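PDB 6WB6: transferrin, which binds a single ferric ion per molecule together with a carbonate anion and transports iron as a secreted insect protein. Local coordinates for residues S3-C8 with S27-E32; E91-V96 with F249-V254; I224-F229 with A259-K264; A438-K443 with G539-V544; K444-N449 with G567-L572. All coordinates share one frame; numbering follows the deposited sequence.

Contact 1 of 5, residues S3-C8 with S27-E32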
# COMPACT_ATOMS: atom_id res chain seq x y z
N SER A 3 7.68 -31.50 -20.30
CA SER A 3 9.14 -31.43 -20.24
C SER A 3 9.66 -30.06 -20.68
O SER A 3 10.62 -29.96 -21.44
CB SER A 3 9.78 -32.50 -21.11
OG SER A 3 10.16 -31.97 -22.38
N SER A 4 9.03 -29.00 -20.22
CA SER A 4 9.55 -27.66 -20.44
C SER A 4 10.01 -27.07 -19.11
O SER A 4 9.77 -27.62 -18.03
CB SER A 4 8.48 -26.77 -21.08
OG SER A 4 8.03 -27.30 -22.31
N TYR A 5 10.71 -25.93 -19.20
CA TYR A 5 10.99 -25.09 -18.05
C TYR A 5 9.80 -24.16 -17.85
O TYR A 5 9.52 -23.32 -18.71
CB TYR A 5 12.27 -24.30 -18.21
CG TYR A 5 13.54 -25.12 -18.25
CD1 TYR A 5 14.14 -25.58 -17.09
CD2 TYR A 5 14.14 -25.39 -19.45
CE1 TYR A 5 15.33 -26.29 -17.15
CE2 TYR A 5 15.32 -26.11 -19.53
CZ TYR A 5 15.91 -26.56 -18.37
OH TYR A 5 17.08 -27.27 -18.46
N LYS A 6 9.10 -24.33 -16.74
CA LYS A 6 7.86 -23.63 -16.51
C LYS A 6 8.18 -22.35 -15.76
O LYS A 6 8.78 -22.38 -14.68
CB LYS A 6 6.87 -24.52 -15.75
CG LYS A 6 6.22 -25.56 -16.65
CD LYS A 6 5.44 -26.64 -15.86
CE LYS A 6 6.39 -27.64 -15.22
NZ LYS A 6 7.43 -28.22 -16.16
N LEU A 7 7.81 -21.23 -16.35
CA LEU A 7 8.06 -19.92 -15.76
C LEU A 7 6.75 -19.41 -15.19
O LEU A 7 5.77 -19.26 -15.93
CB LEU A 7 8.57 -18.92 -16.79
CG LEU A 7 8.59 -17.46 -16.31
CD1 LEU A 7 9.47 -17.33 -15.08
CD2 LEU A 7 9.10 -16.54 -17.41
N CYS A 8 6.73 -19.15 -13.89
CA CYS A 8 5.51 -18.61 -13.31
C CYS A 8 5.48 -17.12 -13.57
O CYS A 8 6.51 -16.46 -13.67
CB CYS A 8 5.42 -18.93 -11.83
SG CYS A 8 3.86 -18.49 -11.13
N SER A 27 19.15 -20.54 -28.02
CA SER A 27 18.71 -21.65 -27.19
C SER A 27 17.35 -22.12 -27.67
O SER A 27 16.47 -21.30 -27.95
CB SER A 27 18.64 -21.23 -25.72
OG SER A 27 17.89 -22.16 -24.95
N LYS A 28 17.18 -23.44 -27.79
CA LYS A 28 15.92 -24.04 -28.20
C LYS A 28 15.16 -24.60 -27.01
O LYS A 28 14.10 -25.21 -27.20
CB LYS A 28 16.17 -25.14 -29.25
CG LYS A 28 17.03 -24.66 -30.44
CD LYS A 28 16.42 -23.42 -31.14
CE LYS A 28 17.31 -22.91 -32.30
NZ LYS A 28 16.90 -21.57 -32.77
N VAL A 29 15.67 -24.39 -25.79
CA VAL A 29 14.93 -24.64 -24.56
C VAL A 29 13.47 -24.21 -24.77
O VAL A 29 13.20 -23.11 -25.25
CB VAL A 29 15.58 -23.89 -23.39
CG1 VAL A 29 14.80 -24.08 -22.13
CG2 VAL A 29 17.03 -24.36 -23.16
N ALA A 30 12.53 -25.10 -24.44
CA ALA A 30 11.12 -24.76 -24.41
C ALA A 30 10.76 -24.19 -23.04
O ALA A 30 10.91 -24.88 -22.02
CB ALA A 30 10.25 -25.99 -24.69
N LEU A 31 10.28 -22.95 -23.02
CA LEU A 31 9.69 -22.36 -21.82
C LEU A 31 8.18 -22.35 -21.94
O LEU A 31 7.63 -22.16 -23.03
CB LEU A 31 10.17 -20.93 -21.62
CG LEU A 31 11.62 -20.68 -21.21
CD1 LEU A 31 11.92 -19.28 -21.65
CD2 LEU A 31 11.79 -20.83 -19.72
N GLU A 32 7.49 -22.52 -20.82
CA GLU A 32 6.06 -22.34 -20.78
C GLU A 32 5.70 -21.34 -19.70
O GLU A 32 6.35 -21.27 -18.66
CB GLU A 32 5.25 -23.62 -20.51
CG GLU A 32 6.04 -24.86 -20.33
CD GLU A 32 5.13 -26.07 -20.06
OE1 GLU A 32 3.92 -25.87 -19.82
OE2 GLU A 32 5.61 -27.23 -20.09
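Tyr5 and Lys6 lie beside Leu31 and Glu32 in a parallel strand pair, the two outer members of the beta-alpha-beta unit formed by strand 5-10, helix 14-21 and strand 31-36. Tyr5 is gripped at both ends in the parallel manner: its N donates to Ala30 O (3.0 Å) and its O accepts from Glu32 N. One step on, Leu7 N gives Glu32 O a short, straight bond of 2.7 Å. On the face of Tyr5 and Leu31, Leu31 CD2 rests against Tyr5 CB at 3.8 Å. The Tyr5 OH is bonded to Lys285 O, and Pro288 of helix 286-300 touches both Tyr5 and Val29. On the face of Lys6 and Glu32, the two side chains run alongside and point the same way, with Lys6 CG 3.6 Å from Glu32 CD. The CG of Glu32 nearly eclipses its backbone N (chi1 -1°), an unfavourable torsion, and the extended chain runs closer beside Ser4 than is comfortable, so its exact placing is doubtful. Its OE2 ends 4.4 Å from Lys6 NZ, too far for a salt bridge; that ammonium is paired with Asp52 and makes a weak bond to Ser4 O. An alanine in place of Glu32 would probably remove the second, more distant negative charge from the neighbourhood of the Lys6 ammonium and open a gap beside Lys6 CG. The main-chain bonds thus fix the strand pair, while the carboxylate probably adds long-range attraction to Lys6 near the protein surface.

Contact 2 of 5, residues E91-V96 with F249-V254; sequences EAVIVV and FRYLCV
Tyr251 pairs with Val95 in an antiparallel part of the mixed sheet of the first transferrin-like half, between strand 90-97, which begins with the iron ligand Tyr90, and strand 249-252; the segments 91-96 and 249-252 run at 139° to each other. CB of Tyr251 starts beside Ile94 O, 3.8 Å away. CG lies anti to its own carbonyl carbon (chi1 -58°), and from there CD1 meets Val93 CB at 3.7 Å and also reaches Val95 CG2. CE1 rests on Val93 CG2, again at 3.8 Å, with Val93 CG1 close by. CD2 turns instead to Pro260 O. At the tip, Tyr251 OH comes 3.9 Å from CG2 of Thr226 in helix 223-229, which CE1 also touches. An alanine at Val93 would keep the CB contact, but losing both methyls would probably open a gap beside CE1 and give the ring more freedom to turn. The opposite face of the sheet carries Ile94 and Leu252, whose CG2 and CB touch at 4.0 Å, together with Val96 and Arg250. Val96 and Arg250 form the hydrogen-bonded pair, with N-H to O bonds in both directions. Leu252 N reaches Ile94 O at 2.8 Å from above the carbonyl plane. Beyond this the strands spread apart, and a water takes over, accepting from Ile94 N at 2.9 Å and lying 2.7 Å from Leu252 O.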
# COMPACT_ATOMS: atom_id res chain seq x y z
N GLU A 91 26.53 -2.34 -1.50
CA GLU A 91 27.00 -2.43 -0.13
C GLU A 91 26.69 -1.14 0.60
O GLU A 91 26.89 -0.04 0.06
CB GLU A 91 28.50 -2.68 -0.11
CG GLU A 91 28.88 -3.99 -0.77
CD GLU A 91 30.33 -3.98 -1.15
OE1 GLU A 91 30.65 -3.32 -2.16
OE2 GLU A 91 31.14 -4.56 -0.40
N ALA A 92 26.21 -1.29 1.83
CA ALA A 92 25.87 -0.18 2.70
C ALA A 92 27.13 0.24 3.43
O ALA A 92 27.88 -0.59 3.91
CB ALA A 92 24.78 -0.58 3.70
N VAL A 93 27.36 1.55 3.49
CA VAL A 93 28.56 2.05 4.13
C VAL A 93 28.18 3.19 5.04
O VAL A 93 27.11 3.80 4.92
CB VAL A 93 29.65 2.48 3.11
CG1 VAL A 93 30.16 1.25 2.36
CG2 VAL A 93 29.18 3.51 2.18
N ILE A 94 29.10 3.47 5.96
CA ILE A 94 29.06 4.61 6.88
C ILE A 94 30.23 5.52 6.49
O ILE A 94 31.38 5.07 6.45
CB ILE A 94 29.21 4.16 8.34
CG1 ILE A 94 28.25 3.01 8.69
CG2 ILE A 94 28.98 5.37 9.26
CD1 ILE A 94 28.51 2.43 10.04
N VAL A 95 29.95 6.79 6.20
CA VAL A 95 30.98 7.71 5.71
C VAL A 95 31.08 8.89 6.68
O VAL A 95 30.07 9.53 6.99
CB VAL A 95 30.70 8.18 4.27
CG1 VAL A 95 31.81 9.15 3.79
CG2 VAL A 95 30.57 6.96 3.27
N VAL A 96 32.30 9.18 7.13
CA VAL A 96 32.59 10.23 8.09
C VAL A 96 33.73 11.10 7.57
O VAL A 96 34.44 10.74 6.63
CB VAL A 96 32.97 9.66 9.47
CG1 VAL A 96 31.81 8.94 10.07
CG2 VAL A 96 34.16 8.72 9.34
N PHE A 249 37.83 12.05 3.81
CA PHE A 249 36.72 11.24 4.29
C PHE A 249 37.17 9.81 4.45
O PHE A 249 38.23 9.41 3.95
CB PHE A 249 35.53 11.32 3.32
CG PHE A 249 35.00 12.70 3.17
CD1 PHE A 249 35.58 13.56 2.25
CD2 PHE A 249 33.99 13.15 3.98
CE1 PHE A 249 35.12 14.83 2.12
CE2 PHE A 249 33.53 14.43 3.86
CZ PHE A 249 34.12 15.29 2.93
N ARG A 250 36.36 9.05 5.17
CA ARG A 250 36.68 7.67 5.49
C ARG A 250 35.39 6.88 5.64
O ARG A 250 34.35 7.41 6.06
CB ARG A 250 37.48 7.56 6.79
CG ARG A 250 38.83 8.30 6.80
CD ARG A 250 39.96 7.49 6.19
NE ARG A 250 41.26 8.12 6.46
CZ ARG A 250 41.75 9.15 5.78
NH1 ARG A 250 41.08 9.69 4.78
NH2 ARG A 250 42.93 9.65 6.11
N TYR A 251 35.45 5.60 5.31
CA TYR A 251 34.42 4.70 5.78
C TYR A 251 34.66 4.47 7.25
O TYR A 251 35.81 4.39 7.70
CB TYR A 251 34.43 3.37 5.04
CG TYR A 251 34.26 3.44 3.56
CD1 TYR A 251 33.09 3.90 2.98
CD2 TYR A 251 35.26 2.97 2.73
CE1 TYR A 251 32.95 3.93 1.60
CE2 TYR A 251 35.13 2.99 1.38
CZ TYR A 251 33.98 3.47 0.81
OH TYR A 251 33.88 3.48 -0.56
N LEU A 252 33.59 4.34 8.02
CA LEU A 252 33.67 3.87 9.38
C LEU A 252 33.25 2.40 9.38
O LEU A 252 32.15 2.07 8.90
CB LEU A 252 32.78 4.72 10.29
CG LEU A 252 32.70 4.29 11.76
CD1 LEU A 252 34.01 4.53 12.49
CD2 LEU A 252 31.55 5.01 12.47
N CYS A 253 34.13 1.53 9.87
CA CYS A 253 33.92 0.09 9.87
C CYS A 253 33.29 -0.37 11.18
O CYS A 253 33.36 0.31 12.21
CB CYS A 253 35.24 -0.63 9.61
SG CYS A 253 36.18 0.04 8.21
N VAL A 254 32.63 -1.54 11.14
CA VAL A 254 32.03 -2.07 12.37
C VAL A 254 33.09 -2.19 13.46
O VAL A 254 32.80 -2.02 14.65
CB VAL A 254 31.32 -3.42 12.14
CG1 VAL A 254 30.66 -3.94 13.45
CG2 VAL A 254 30.28 -3.29 11.06
O HOH W 1 31.26 1.58 6.36

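Contact 3 of 5, residues I224-F229 with A259-K264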
# COMPACT_ATOMS: atom_id res chain seq x y z
N ILE A 224 28.94 2.77 -4.40
CA ILE A 224 29.09 3.24 -5.76
C ILE A 224 28.88 4.74 -5.82
O ILE A 224 29.61 5.45 -6.53
CB ILE A 224 28.14 2.47 -6.69
CG1 ILE A 224 28.38 2.86 -8.14
CG2 ILE A 224 26.67 2.69 -6.32
CD1 ILE A 224 27.74 1.90 -9.15
N PHE A 225 27.91 5.26 -5.05
CA PHE A 225 27.74 6.71 -4.99
C PHE A 225 28.84 7.35 -4.17
O PHE A 225 29.15 8.53 -4.38
CB PHE A 225 26.38 7.10 -4.42
CG PHE A 225 25.30 7.16 -5.46
CD1 PHE A 225 24.61 6.03 -5.81
CD2 PHE A 225 25.01 8.34 -6.11
CE1 PHE A 225 23.66 6.07 -6.76
CE2 PHE A 225 24.03 8.38 -7.08
CZ PHE A 225 23.36 7.23 -7.41
N THR A 226 29.44 6.61 -3.24
CA THR A 226 30.56 7.19 -2.49
C THR A 226 31.79 7.31 -3.39
O THR A 226 32.44 8.36 -3.44
CB THR A 226 30.87 6.35 -1.27
OG1 THR A 226 29.71 6.25 -0.43
CG2 THR A 226 32.02 6.95 -0.47
N ARG A 227 32.08 6.26 -4.15
CA ARG A 227 33.22 6.30 -5.04
C ARG A 227 33.04 7.36 -6.12
O ARG A 227 33.96 8.14 -6.38
CB ARG A 227 33.42 4.91 -5.64
CG ARG A 227 33.90 3.95 -4.60
CD ARG A 227 34.29 2.61 -5.19
NE ARG A 227 35.42 2.71 -6.10
CZ ARG A 227 36.68 2.78 -5.71
NH1 ARG A 227 36.99 2.74 -4.42
NH2 ARG A 227 37.63 2.87 -6.63
N LYS A 228 31.86 7.46 -6.72
CA LYS A 228 31.67 8.44 -7.78
C LYS A 228 31.68 9.86 -7.25
O LYS A 228 32.11 10.78 -7.95
CB LYS A 228 30.36 8.18 -8.51
CG LYS A 228 30.33 6.85 -9.17
CD LYS A 228 29.09 6.67 -10.00
CE LYS A 228 29.21 5.39 -10.75
NZ LYS A 228 27.91 5.01 -11.33
N PHE A 229 31.21 10.05 -6.02
CA PHE A 229 31.23 11.38 -5.42
C PHE A 229 32.65 11.93 -5.43
O PHE A 229 32.84 13.13 -5.58
CB PHE A 229 30.68 11.31 -3.99
CG PHE A 229 30.56 12.65 -3.29
CD1 PHE A 229 29.53 13.52 -3.59
CD2 PHE A 229 31.44 13.01 -2.29
CE1 PHE A 229 29.41 14.74 -2.92
CE2 PHE A 229 31.34 14.21 -1.63
CZ PHE A 229 30.33 15.08 -1.95
N ALA A 259 38.63 3.29 7.35
CA ALA A 259 39.26 2.75 6.16
C ALA A 259 39.18 3.78 5.05
O ALA A 259 38.18 4.51 4.96
CB ALA A 259 38.57 1.46 5.70
N PRO A 260 40.19 3.89 4.19
CA PRO A 260 40.10 4.87 3.12
C PRO A 260 39.00 4.54 2.13
O PRO A 260 38.70 3.38 1.86
CB PRO A 260 41.48 4.80 2.46
CG PRO A 260 42.04 3.48 2.88
CD PRO A 260 41.51 3.24 4.25
N ILE A 261 38.39 5.61 1.61
CA ILE A 261 37.48 5.50 0.49
C ILE A 261 38.18 4.89 -0.72
O ILE A 261 37.57 4.15 -1.50
CB ILE A 261 36.90 6.89 0.16
CG1 ILE A 261 36.23 7.51 1.40
CG2 ILE A 261 35.91 6.81 -0.93
CD1 ILE A 261 35.16 6.66 2.03
N THR A 262 39.47 5.19 -0.90
CA THR A 262 40.19 4.68 -2.06
C THR A 262 40.46 3.19 -1.98
O THR A 262 40.92 2.61 -2.97
CB THR A 262 41.53 5.43 -2.26
OG1 THR A 262 42.14 5.69 -1.00
CG2 THR A 262 41.33 6.75 -3.00
N GLY A 263 40.19 2.55 -0.85
CA GLY A 263 40.37 1.13 -0.71
C GLY A 263 39.05 0.38 -0.80
O GLY A 263 37.99 0.94 -1.05
N LYS A 264 39.14 -0.92 -0.59
CA LYS A 264 37.94 -1.73 -0.50
C LYS A 264 37.12 -1.28 0.71
O LYS A 264 37.64 -1.17 1.82
CB LYS A 264 38.33 -3.21 -0.40
CG LYS A 264 37.16 -4.21 -0.36
CD LYS A 264 36.96 -4.81 1.04
CE LYS A 264 36.83 -6.33 1.00
NZ LYS A 264 35.56 -6.75 0.33
O HOH W 2 35.59 1.98 -2.18
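Arg227 and Ile261 mark the nearest backbone approach, their CA atoms 7.0 Å apart, where the middle of the short helix 223-229 faces the turn beginning at Pro260, beside the mixed sheet of the first transferrin-like half. The helix keeps its regular bonds, Lys228 N to Ile224 O and Phe229 N to Phe225 O. The other segment folds into a type I beta turn from Pro260 to Gly263, closed by Gly263 N on Pro260 O at 3.2 Å. Such separation leaves the meeting to side chains and a water. Thr226 is set with OG1 beside its own backbone N (chi1 -58°), where it bonds back to Lys222 O. That choice leaves CG2 as the atom that packs, 3.9 Å from Ile261 CG2 and about as near to Ile261 CD1, the two side chains crossing at roughly a right angle. Tyr251 of strand 249-252 touches Thr226, Arg227 and Ile261, so it fills the angle between helix and turn. The helix also borders the metal site, for Phe225 places its ring against that of the iron ligand Tyr204. Arg227 leaves the helix extended to CD and then bends at chi3 (64°), which places NE; this nitrogen bonds to Pro233 O. NH1 comes within 3.3 Å of Ile261 O, but the angle is too poor for a hydrogen bond. Its real link to the turn is a bridging water, which lies in the guanidinium plane at 2.7 Å from NH1 and donates to Gly263 O at 2.8 Å.

Contact 4 of 5, residues A438-K443 with G539-V544; sequences AVAVVK and GDVAFV
Val441 sets CG1 anti to its backbone N (chi1 -176°), which turns CG2 to the side beside that N; Val544 sets CG1 anti to its carbonyl carbon (chi1 -65°), which puts CG2 in the crowded position between N and carbonyl carbon. The two CG2 methyls consequently meet at 3.5 Å, tighter than usual. Both belong to the mixed sheet of the second transferrin-like half, in which strand 437-443 pairs antiparallel with strand 542-545, just as strand 90-97 pairs with strand 218-222 in the first half. The backbones are joined at two hydrogen-bonded pairs. Val441 and Ala542 exchange two bonds, the one from Val441 N to Ala542 O nearly straight at 2.8 Å. Val439 and Val544 exchange two more, of which Val544 N to Val439 O is the longer at 3.3 Å. Ala530 and Leu534 of helix 530-535 cover the face carrying Val441, Ala542 and Val544. The other face centres on Val541, whose CG2, anti to its backbone N, comes 3.8 Å from Ala440 CB and also touches Val442 CG1. The same methyl lies over one face of the Phe543 ring, 4.2 Å above its plane and offset toward the rim. That ring meets His461 as well, and Pro473 of helix 467-479 packs on it. At the end of the pair, Val442 CG1 rests 3.6 Å from Asp540 O.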
# COMPACT_ATOMS: atom_id res chain seq x y z
N ALA A 438 -23.51 9.18 -2.13
CA ALA A 438 -24.91 9.27 -2.51
C ALA A 438 -25.16 10.62 -3.16
O ALA A 438 -24.84 11.67 -2.58
CB ALA A 438 -25.82 9.09 -1.29
N VAL A 439 -25.70 10.61 -4.37
CA VAL A 439 -25.89 11.86 -5.10
C VAL A 439 -27.34 11.95 -5.54
O VAL A 439 -28.14 11.03 -5.34
CB VAL A 439 -24.95 12.01 -6.31
CG1 VAL A 439 -23.53 11.74 -5.88
CG2 VAL A 439 -25.36 11.09 -7.46
N ALA A 440 -27.67 13.12 -6.07
CA ALA A 440 -29.00 13.47 -6.55
C ALA A 440 -28.86 13.87 -8.01
O ALA A 440 -28.32 14.95 -8.30
CB ALA A 440 -29.61 14.61 -5.74
N VAL A 441 -29.36 13.02 -8.91
CA VAL A 441 -29.21 13.21 -10.34
C VAL A 441 -30.47 13.90 -10.86
O VAL A 441 -31.59 13.48 -10.54
CB VAL A 441 -28.98 11.87 -11.05
CG1 VAL A 441 -28.74 12.07 -12.53
CG2 VAL A 441 -27.82 11.11 -10.41
N VAL A 442 -30.28 14.98 -11.63
CA VAL A 442 -31.36 15.73 -12.26
C VAL A 442 -31.05 15.88 -13.75
O VAL A 442 -29.90 15.79 -14.17
CB VAL A 442 -31.56 17.12 -11.62
CG1 VAL A 442 -32.24 16.98 -10.25
CG2 VAL A 442 -30.22 17.90 -11.48
N LYS A 443 -32.09 16.09 -14.55
CA LYS A 443 -31.90 16.45 -15.95
C LYS A 443 -31.35 17.86 -16.04
O LYS A 443 -31.65 18.73 -15.21
CB LYS A 443 -33.20 16.35 -16.73
CG LYS A 443 -33.70 14.94 -16.91
CD LYS A 443 -34.65 14.81 -18.08
CE LYS A 443 -35.10 13.37 -18.22
NZ LYS A 443 -36.13 13.13 -19.26
N GLY A 539 -39.81 10.50 -12.29
CA GLY A 539 -39.31 11.26 -11.16
C GLY A 539 -38.52 12.44 -11.68
O GLY A 539 -38.03 12.44 -12.81
N ASP A 540 -38.42 13.47 -10.83
CA ASP A 540 -37.71 14.71 -11.16
C ASP A 540 -36.30 14.74 -10.59
O ASP A 540 -35.57 15.71 -10.81
CB ASP A 540 -38.51 15.90 -10.62
CG ASP A 540 -39.97 15.84 -11.01
OD1 ASP A 540 -40.24 16.05 -12.21
OD2 ASP A 540 -40.82 15.52 -10.14
N VAL A 541 -35.91 13.70 -9.86
CA VAL A 541 -34.58 13.60 -9.26
C VAL A 541 -34.35 12.13 -8.93
O VAL A 541 -35.27 11.44 -8.49
CB VAL A 541 -34.48 14.51 -8.01
CG1 VAL A 541 -35.51 14.09 -6.96
CG2 VAL A 541 -33.07 14.49 -7.41
N ALA A 542 -33.13 11.66 -9.15
CA ALA A 542 -32.79 10.27 -8.86
C ALA A 542 -31.73 10.22 -7.76
O ALA A 542 -30.62 10.69 -7.97
CB ALA A 542 -32.28 9.54 -10.10
N PHE A 543 -32.09 9.64 -6.61
CA PHE A 543 -31.13 9.40 -5.52
C PHE A 543 -30.48 8.04 -5.77
O PHE A 543 -31.06 6.98 -5.49
CB PHE A 543 -31.80 9.45 -4.15
CG PHE A 543 -32.54 10.71 -3.90
CD1 PHE A 543 -31.89 11.81 -3.35
CD2 PHE A 543 -33.87 10.83 -4.24
CE1 PHE A 543 -32.57 13.00 -3.13
CE2 PHE A 543 -34.56 12.02 -4.04
CZ PHE A 543 -33.90 13.10 -3.48
N VAL A 544 -29.26 8.09 -6.28
CA VAL A 544 -28.51 6.91 -6.66
C VAL A 544 -27.13 7.05 -6.03
O VAL A 544 -26.83 8.06 -5.40
CB VAL A 544 -28.43 6.75 -8.18
CG1 VAL A 544 -29.84 6.50 -8.73
CG2 VAL A 544 -27.83 8.02 -8.82

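Contact 5 of 5, residues K444-N449 with G567-L572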
# COMPACT_ATOMS: atom_id res chain seq x y z
N LYS A 444 -30.53 18.11 -17.06
CA LYS A 444 -30.02 19.46 -17.23
C LYS A 444 -31.18 20.41 -17.46
O LYS A 444 -32.14 20.09 -18.17
CB LYS A 444 -29.03 19.53 -18.39
CG LYS A 444 -27.67 18.97 -18.03
CD LYS A 444 -26.58 19.51 -18.92
CE LYS A 444 -25.32 18.66 -18.80
NZ LYS A 444 -24.17 19.24 -19.53
N GLY A 445 -31.11 21.58 -16.84
CA GLY A 445 -32.08 22.63 -17.10
C GLY A 445 -33.39 22.52 -16.36
O GLY A 445 -34.22 23.42 -16.51
N THR A 446 -33.61 21.48 -15.56
CA THR A 446 -34.83 21.47 -14.77
C THR A 446 -34.69 22.46 -13.61
O THR A 446 -33.61 22.96 -13.31
CB THR A 446 -35.17 20.06 -14.26
OG1 THR A 446 -34.07 19.51 -13.52
CG2 THR A 446 -35.52 19.16 -15.42
N ALA A 447 -35.82 22.74 -12.96
CA ALA A 447 -35.98 23.92 -12.12
C ALA A 447 -35.60 23.70 -10.65
O ALA A 447 -36.01 24.50 -9.81
CB ALA A 447 -37.42 24.42 -12.20
N TYR A 448 -34.83 22.67 -10.33
CA TYR A 448 -34.52 22.34 -8.94
C TYR A 448 -33.07 22.70 -8.64
O TYR A 448 -32.16 22.18 -9.30
CB TYR A 448 -34.78 20.87 -8.67
CG TYR A 448 -36.04 20.41 -9.33
CD1 TYR A 448 -37.27 20.58 -8.71
CD2 TYR A 448 -36.01 19.84 -10.59
CE1 TYR A 448 -38.43 20.17 -9.33
CE2 TYR A 448 -37.15 19.43 -11.22
CZ TYR A 448 -38.35 19.59 -10.59
OH TYR A 448 -39.49 19.19 -11.24
N ASN A 449 -32.86 23.59 -7.65
CA ASN A 449 -31.53 23.94 -7.18
C ASN A 449 -31.33 23.75 -5.68
O ASN A 449 -30.24 24.02 -5.18
CB ASN A 449 -31.22 25.41 -7.49
CG ASN A 449 -31.53 25.77 -8.90
OD1 ASN A 449 -30.76 25.48 -9.80
ND2 ASN A 449 -32.68 26.41 -9.11
N GLY A 567 -26.57 25.40 -2.84
CA GLY A 567 -27.38 24.55 -3.71
C GLY A 567 -26.85 24.57 -5.13
O GLY A 567 -25.64 24.70 -5.38
N GLY A 568 -27.76 24.46 -6.09
CA GLY A 568 -27.34 24.43 -7.48
C GLY A 568 -26.88 23.06 -7.94
O GLY A 568 -27.17 22.02 -7.34
N ARG A 569 -26.12 23.06 -9.03
CA ARG A 569 -25.86 21.87 -9.82
C ARG A 569 -24.40 21.80 -10.22
O ARG A 569 -23.76 22.83 -10.40
CB ARG A 569 -26.70 21.87 -11.10
CG ARG A 569 -28.14 21.52 -10.89
CD ARG A 569 -29.02 22.33 -11.80
NE ARG A 569 -30.41 22.01 -11.54
CZ ARG A 569 -31.16 21.21 -12.27
NH1 ARG A 569 -30.67 20.63 -13.35
NH2 ARG A 569 -32.41 20.98 -11.92
N ASP A 570 -23.90 20.59 -10.39
CA ASP A 570 -22.55 20.41 -10.92
C ASP A 570 -22.52 19.13 -11.75
O ASP A 570 -23.45 18.32 -11.71
CB ASP A 570 -21.52 20.37 -9.80
CG ASP A 570 -20.16 20.83 -10.26
OD1 ASP A 570 -19.82 20.60 -11.44
OD2 ASP A 570 -19.44 21.42 -9.44
N VAL A 571 -21.43 18.95 -12.52
CA VAL A 571 -21.37 17.83 -13.47
C VAL A 571 -21.37 16.48 -12.75
O VAL A 571 -21.06 16.36 -11.56
CB VAL A 571 -20.13 17.93 -14.37
CG1 VAL A 571 -20.26 19.09 -15.31
CG2 VAL A 571 -18.87 18.00 -13.53
N LEU A 572 -21.66 15.42 -13.54
CA LEU A 572 -21.72 14.07 -13.00
C LEU A 572 -20.42 13.66 -12.31
O LEU A 572 -20.45 12.90 -11.34
CB LEU A 572 -22.04 13.06 -14.11
CG LEU A 572 -23.34 13.18 -14.93
CD1 LEU A 572 -23.57 11.91 -15.76
CD2 LEU A 572 -24.56 13.45 -14.06
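Arg569 supplies most of the hydrogen bonds to the loop 444-449. Its NE and NH2 close side-on around one acceptor, Tyr448 O, at 2.8 and 2.9 Å, both with the oxygen near the guanidinium plane. NH2 spends its other proton on Thr446 OG1, in plane and nearly straight at 2.7 Å, so the group is held against rotation. A separate backbone bond joins Gly568 N to Asn449 O, on a lone pair of that carbonyl. Among contacts without a bond, Thr446 O sits over one face of the guanidinium, where the positive charge would probably polarise it. Tyr448 offers its ring edge, CD2 being 4.0 Å from Arg569 NH2, with the ring and guanidinium planes almost parallel yet not stacked. Backbone shape adds a steric demand: a CB on Gly567 would clash with Asn449 O. The remaining nitrogen of Arg569, NH1, forms a salt bridge with Glu558 and a bond to Lys443 O. The arginine thus reaches from the short strand 569-570, itself paired with strand 557-560, to the exposed loop that leaves strand 437-443.

In the fold
From the N terminus, contact 1 closes a loop of 18 residues around helix 14-21, tying the first two strands together. Contacts 2 and 3, closing 152 and 29 residues, cross, since segment 224-229 falls between the segments of contact 2 and 259-264 follows both; a probable bond from Tyr251 N to Ala259 O links them, joining strand 90-97, the helix after strand 218-222 and the hairpin 249-260. Contacts 4 and 5, closing 95 and 117, cross because segment 444-449 lies between the segments of contact 4; Lys443 O with Arg569 NH1 ties strands 437-443 and 542-545 to the loop after the first and to strand 569-570. The centres of contacts 2 and 4, in corresponding sheets, are about 65 Å apart.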